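PDB 3R2T: putative uncharacterized protein from Staphylococcus aureus, which is of unknown function but, as a superantigen-like protein of the staphylococcal and streptococcal toxin family, is probably secreted and may act on host immunity. Local coordinates for residues Arg56-Tyr67 with Leu199-Gly207. Sequence-based numbering, arbitrary orientation.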
loop_
_atom_site.group_PDB
_atom_site.type_symbol
_atom_site.label_atom_id
_atom_site.label_comp_id
_atom_site.label_asym_id
_atom_site.label_seq_id
_atom_site.Cartn_x
_atom_site.Cartn_y
_atom_site.Cartn_z
ATOM N N ARG A 56 10.004 -2.246 22.127
ATOM C CA ARG A 56 9.768 -0.803 21.912
ATOM C C ARG A 56 10.927 -0.207 21.100
ATOM O O ARG A 56 10.758 0.797 20.395
ATOM C CB ARG A 56 9.644 -0.054 23.250
ATOM C CG ARG A 56 8.415 -0.410 24.106
ATOM C CD ARG A 56 7.102 0.176 23.568
ATOM N NE ARG A 56 7.096 1.643 23.593
ATOM C CZ ARG A 56 6.043 2.406 23.294
ATOM N NH1 ARG A 56 4.880 1.860 22.953
ATOM N NH2 ARG A 56 6.148 3.731 23.349
ATOM N N LEU A 57 12.102 -0.834 21.216
ATOM C CA LEU A 57 13.309 -0.390 20.513
ATOM C C LEU A 57 13.174 -0.695 19.014
ATOM O O LEU A 57 13.680 0.048 18.171
ATOM C CB LEU A 57 14.550 -1.069 21.111
ATOM C CG LEU A 57 15.924 -0.498 20.744
ATOM C CD1 LEU A 57 16.011 0.990 21.115
ATOM C CD2 LEU A 57 17.029 -1.286 21.437
ATOM N N TYR A 58 12.483 -1.789 18.700
ATOM C CA TYR A 58 12.220 -2.182 17.320
ATOM C C TYR A 58 11.419 -1.082 16.601
ATOM O O TYR A 58 11.617 -0.839 15.410
ATOM C CB TYR A 58 11.445 -3.505 17.294
ATOM C CG TYR A 58 11.083 -3.980 15.906
ATOM C CD1 TYR A 58 11.930 -4.828 15.197
ATOM C CD2 TYR A 58 9.892 -3.579 15.299
ATOM C CE1 TYR A 58 11.602 -5.269 13.917
ATOM C CE2 TYR A 58 9.553 -4.012 14.017
ATOM C CZ TYR A 58 10.414 -4.860 13.333
ATOM O OH TYR A 58 10.088 -5.292 12.066
ATOM N N ASP A 59 10.508 -0.433 17.327
ATOM C CA ASP A 59 9.692 0.657 16.764
ATOM C C ASP A 59 10.589 1.857 16.427
ATOM O O ASP A 59 10.444 2.471 15.377
ATOM C CB ASP A 59 8.570 1.064 17.730
ATOM C CG ASP A 59 7.596 -0.089 18.028
ATOM O OD1 ASP A 59 6.768 0.049 18.958
ATOM O OD2 ASP A 59 7.665 -1.136 17.340
ATOM N N THR A 60 11.528 2.158 17.324
ATOM C CA THR A 60 12.483 3.249 17.132
ATOM C C THR A 60 13.432 2.975 15.954
ATOM O O THR A 60 13.731 3.894 15.187
ATOM C CB THR A 60 13.308 3.513 18.417
ATOM O OG1 THR A 60 12.440 4.017 19.441
ATOM C CG2 THR A 60 14.406 4.534 18.165
ATOM N N ASN A 61 13.904 1.732 15.811
ATOM C CA ASN A 61 14.791 1.392 14.688
ATOM C C ASN A 61 14.106 1.661 13.353
ATOM O O ASN A 61 14.723 2.234 12.448
ATOM C CB ASN A 61 15.280 -0.065 14.745
ATOM C CG ASN A 61 16.200 -0.328 15.919
ATOM O OD1 ASN A 61 16.641 0.605 16.591
ATOM N ND2 ASN A 61 16.507 -1.614 16.170
ATOM N N LYS A 62 12.847 1.235 13.221
ATOM C CA LYS A 62 12.089 1.515 11.996
ATOM C C LYS A 62 11.899 3.024 11.756
ATOM O O LYS A 62 11.974 3.470 10.604
ATOM C CB LYS A 62 10.736 0.785 11.942
ATOM C CG LYS A 62 10.862 -0.656 11.510
ATOM C CD LYS A 62 9.513 -1.321 11.215
ATOM C CE LYS A 62 9.747 -2.669 10.511
ATOM N NZ LYS A 62 8.500 -3.458 10.283
ATOM N N LEU A 63 11.662 3.801 12.814
ATOM C CA LEU A 63 11.491 5.269 12.664
ATOM C C LEU A 63 12.804 5.911 12.242
ATOM O O LEU A 63 12.829 6.810 11.381
ATOM C CB LEU A 63 11.001 5.904 13.961
ATOM C CG LEU A 63 9.588 5.497 14.387
ATOM C CD1 LEU A 63 9.334 5.914 15.829
ATOM C CD2 LEU A 63 8.527 6.072 13.432
ATOM N N HIS A 64 13.895 5.438 12.854
ATOM C CA HIS A 64 15.211 5.925 12.528
ATOM C C HIS A 64 15.502 5.622 11.055
ATOM O O HIS A 64 15.952 6.488 10.294
ATOM C CB HIS A 64 16.283 5.253 13.404
ATOM C CG HIS A 64 17.657 5.806 13.182
ATOM N ND1 HIS A 64 18.481 5.366 12.166
ATOM C CD2 HIS A 64 18.337 6.787 13.824
ATOM C CE1 HIS A 64 19.610 6.056 12.193
ATOM N NE2 HIS A 64 19.548 6.921 13.190
ATOM N N GLN A 65 15.250 4.382 10.659
ATOM C CA GLN A 65 15.502 3.953 9.294
ATOM C C GLN A 65 14.776 4.835 8.289
ATOM O O GLN A 65 15.381 5.350 7.355
ATOM C CB GLN A 65 15.111 2.479 9.098
ATOM C CG GLN A 65 15.100 2.049 7.625
ATOM C CD GLN A 65 14.949 0.550 7.412
ATOM O OE1 GLN A 65 15.329 -0.266 8.267
ATOM N NE2 GLN A 65 14.421 0.177 6.244
ATOM N N TYR A 66 13.484 5.016 8.493
ATOM C CA TYR A 66 12.642 5.825 7.584
ATOM C C TYR A 66 13.026 7.296 7.508
ATOM O O TYR A 66 13.184 7.853 6.416
ATOM C CB TYR A 66 11.182 5.683 8.033
ATOM C CG TYR A 66 10.105 6.373 7.207
ATOM C CD1 TYR A 66 9.555 5.748 6.082
ATOM C CD2 TYR A 66 9.584 7.599 7.596
ATOM C CE1 TYR A 66 8.562 6.341 5.352
ATOM C CE2 TYR A 66 8.565 8.208 6.877
ATOM C CZ TYR A 66 8.058 7.569 5.755
ATOM O OH TYR A 66 7.070 8.161 5.035
ATOM N N TYR A 67 13.168 7.934 8.663
ATOM C CA TYR A 67 13.462 9.375 8.688
ATOM C C TYR A 67 14.923 9.726 8.372
ATOM O O TYR A 67 15.226 10.896 8.131
ATOM C CB TYR A 67 12.966 10.042 9.983
ATOM C CG TYR A 67 11.473 10.194 10.016
ATOM C CD1 TYR A 67 10.843 11.181 9.259
ATOM C CD2 TYR A 67 10.672 9.378 10.810
ATOM C CE1 TYR A 67 9.455 11.336 9.270
ATOM C CE2 TYR A 67 9.281 9.531 10.828
ATOM C CZ TYR A 67 8.677 10.507 10.059
ATOM O OH TYR A 67 7.281 10.668 10.070
ATOM N N LEU A 199 17.947 11.832 17.574
ATOM C CA LEU A 199 16.594 11.349 17.723
ATOM C C LEU A 199 16.583 9.902 17.249
ATOM O O LEU A 199 17.212 9.563 16.239
ATOM C CB LEU A 199 15.609 12.177 16.887
ATOM C CG LEU A 199 14.149 11.713 16.956
ATOM C CD1 LEU A 199 13.599 11.848 18.382
ATOM C CD2 LEU A 199 13.265 12.471 15.943
ATOM N N TYR A 200 15.862 9.065 17.990
ATOM C CA TYR A 200 15.719 7.636 17.710
ATOM C C TYR A 200 17.042 6.868 17.811
ATOM O O TYR A 200 17.170 5.801 17.222
ATOM C CB TYR A 200 15.062 7.360 16.336
ATOM C CG TYR A 200 13.773 8.098 16.071
ATOM C CD1 TYR A 200 12.703 8.002 16.949
ATOM C CD2 TYR A 200 13.608 8.848 14.917
ATOM C CE1 TYR A 200 11.511 8.674 16.710
ATOM C CE2 TYR A 200 12.409 9.525 14.656
ATOM C CZ TYR A 200 11.364 9.427 15.563
ATOM O OH TYR A 200 10.174 10.086 15.328
ATOM N N GLU A 201 18.018 7.402 18.547
ATOM C CA GLU A 201 19.316 6.719 18.721
ATOM C C GLU A 201 19.642 6.525 20.197
ATOM O O GLU A 201 20.802 6.615 20.594
ATOM C CB GLU A 201 20.460 7.488 18.045
ATOM C CG GLU A 201 20.353 7.585 16.524
ATOM C CD GLU A 201 21.574 8.246 15.878
ATOM O OE1 GLU A 201 22.492 8.665 16.619
ATOM O OE2 GLU A 201 21.612 8.341 14.629
ATOM N N GLY A 202 18.612 6.252 21.002
ATOM C CA GLY A 202 18.772 6.040 22.446
ATOM C C GLY A 202 19.022 7.299 23.273
ATOM O O GLY A 202 19.444 7.206 24.425
ATOM N N SER A 203 18.771 8.473 22.697
ATOM C CA SER A 203 18.968 9.744 23.410
ATOM C C SER A 203 17.620 10.457 23.552
ATOM O O SER A 203 17.159 10.741 24.660
ATOM C CB SER A 203 19.976 10.630 22.666
ATOM O OG SER A 203 20.229 11.826 23.385
ATOM N N ALA A 204 17.012 10.752 22.412
ATOM C CA ALA A 204 15.700 11.372 22.357
ATOM C C ALA A 204 14.864 10.273 21.749
ATOM O O ALA A 204 15.304 9.612 20.814
ATOM C CB ALA A 204 15.709 12.605 21.474
ATOM N N ASP A 205 13.661 10.080 22.270
ATOM C CA ASP A 205 12.806 8.990 21.818
ATOM C C ASP A 205 11.346 9.418 21.615
ATOM O O ASP A 205 10.652 8.936 20.718
ATOM C CB ASP A 205 12.875 7.920 22.910
ATOM C CG ASP A 205 12.431 6.561 22.445
ATOM O OD1 ASP A 205 12.778 5.574 23.141
ATOM O OD2 ASP A 205 11.776 6.465 21.385
ATOM N N LYS A 206 10.884 10.310 22.473
ATOM C CA LYS A 206 9.527 10.776 22.442
ATOM C C LYS A 206 9.572 12.286 22.302
ATOM O O LYS A 206 10.640 12.884 22.357
ATOM C CB LYS A 206 8.834 10.386 23.750
ATOM C CG LYS A 206 8.830 8.880 24.026
ATOM C CD LYS A 206 8.125 8.499 25.319
ATOM C CE LYS A 206 8.083 6.973 25.452
ATOM N NZ LYS A 206 7.426 6.490 26.711
ATOM N N GLY A 207 8.414 12.896 22.129
ATOM C CA GLY A 207 8.333 14.335 21.981
ATOM C C GLY A 207 7.313 14.763 20.944
ATOM O O GLY A 207 6.426 13.997 20.559
#
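Arg56, near the start of the helix, loosely approaches Lys206 CE with its guanidinium; these long side chains keep their like charges at the solvent-exposed end of the contact, Arg56 NH2 4.5 Å from Lys206 NZ. One turn on, Thr60 offers two different branches to the loop: OG1 makes a weak hydrogen bond to Asp205 OD2 (3.2 Å), while CG2, anti to the backbone N (the OG1 torsion is -67°), packs 3.4 Å from Tyr200 CB. A small beta-branched residue suits this buried, half-polar spot. Leu63, apolar to match a flat ring, lays CB over one face of Tyr200, 3.8 Å from its centroid, a CH-pi contact, and CD1 extends to CE1; Leu199 CG covers the opposite face. The sandwiched phenol's OH is satisfied by Leu223 O and Arg190. With CG anti to the backbone N (chi1 -175°), the His64 ring reaches Glu201, its N-H suiting an acidic partner: NE2 donates to the anti lone pair of OE2 at 2.9 Å, the carboxylate turned 41° from the imidazole. Tyr67 adds an apolar edge, CD2 4.2 Å from Tyr200 CE2, while its hydroxyl bonds to Asp186. This helical stripe joins the N-terminal helix to the beta-grasp domain of the two-domain superantigen fold.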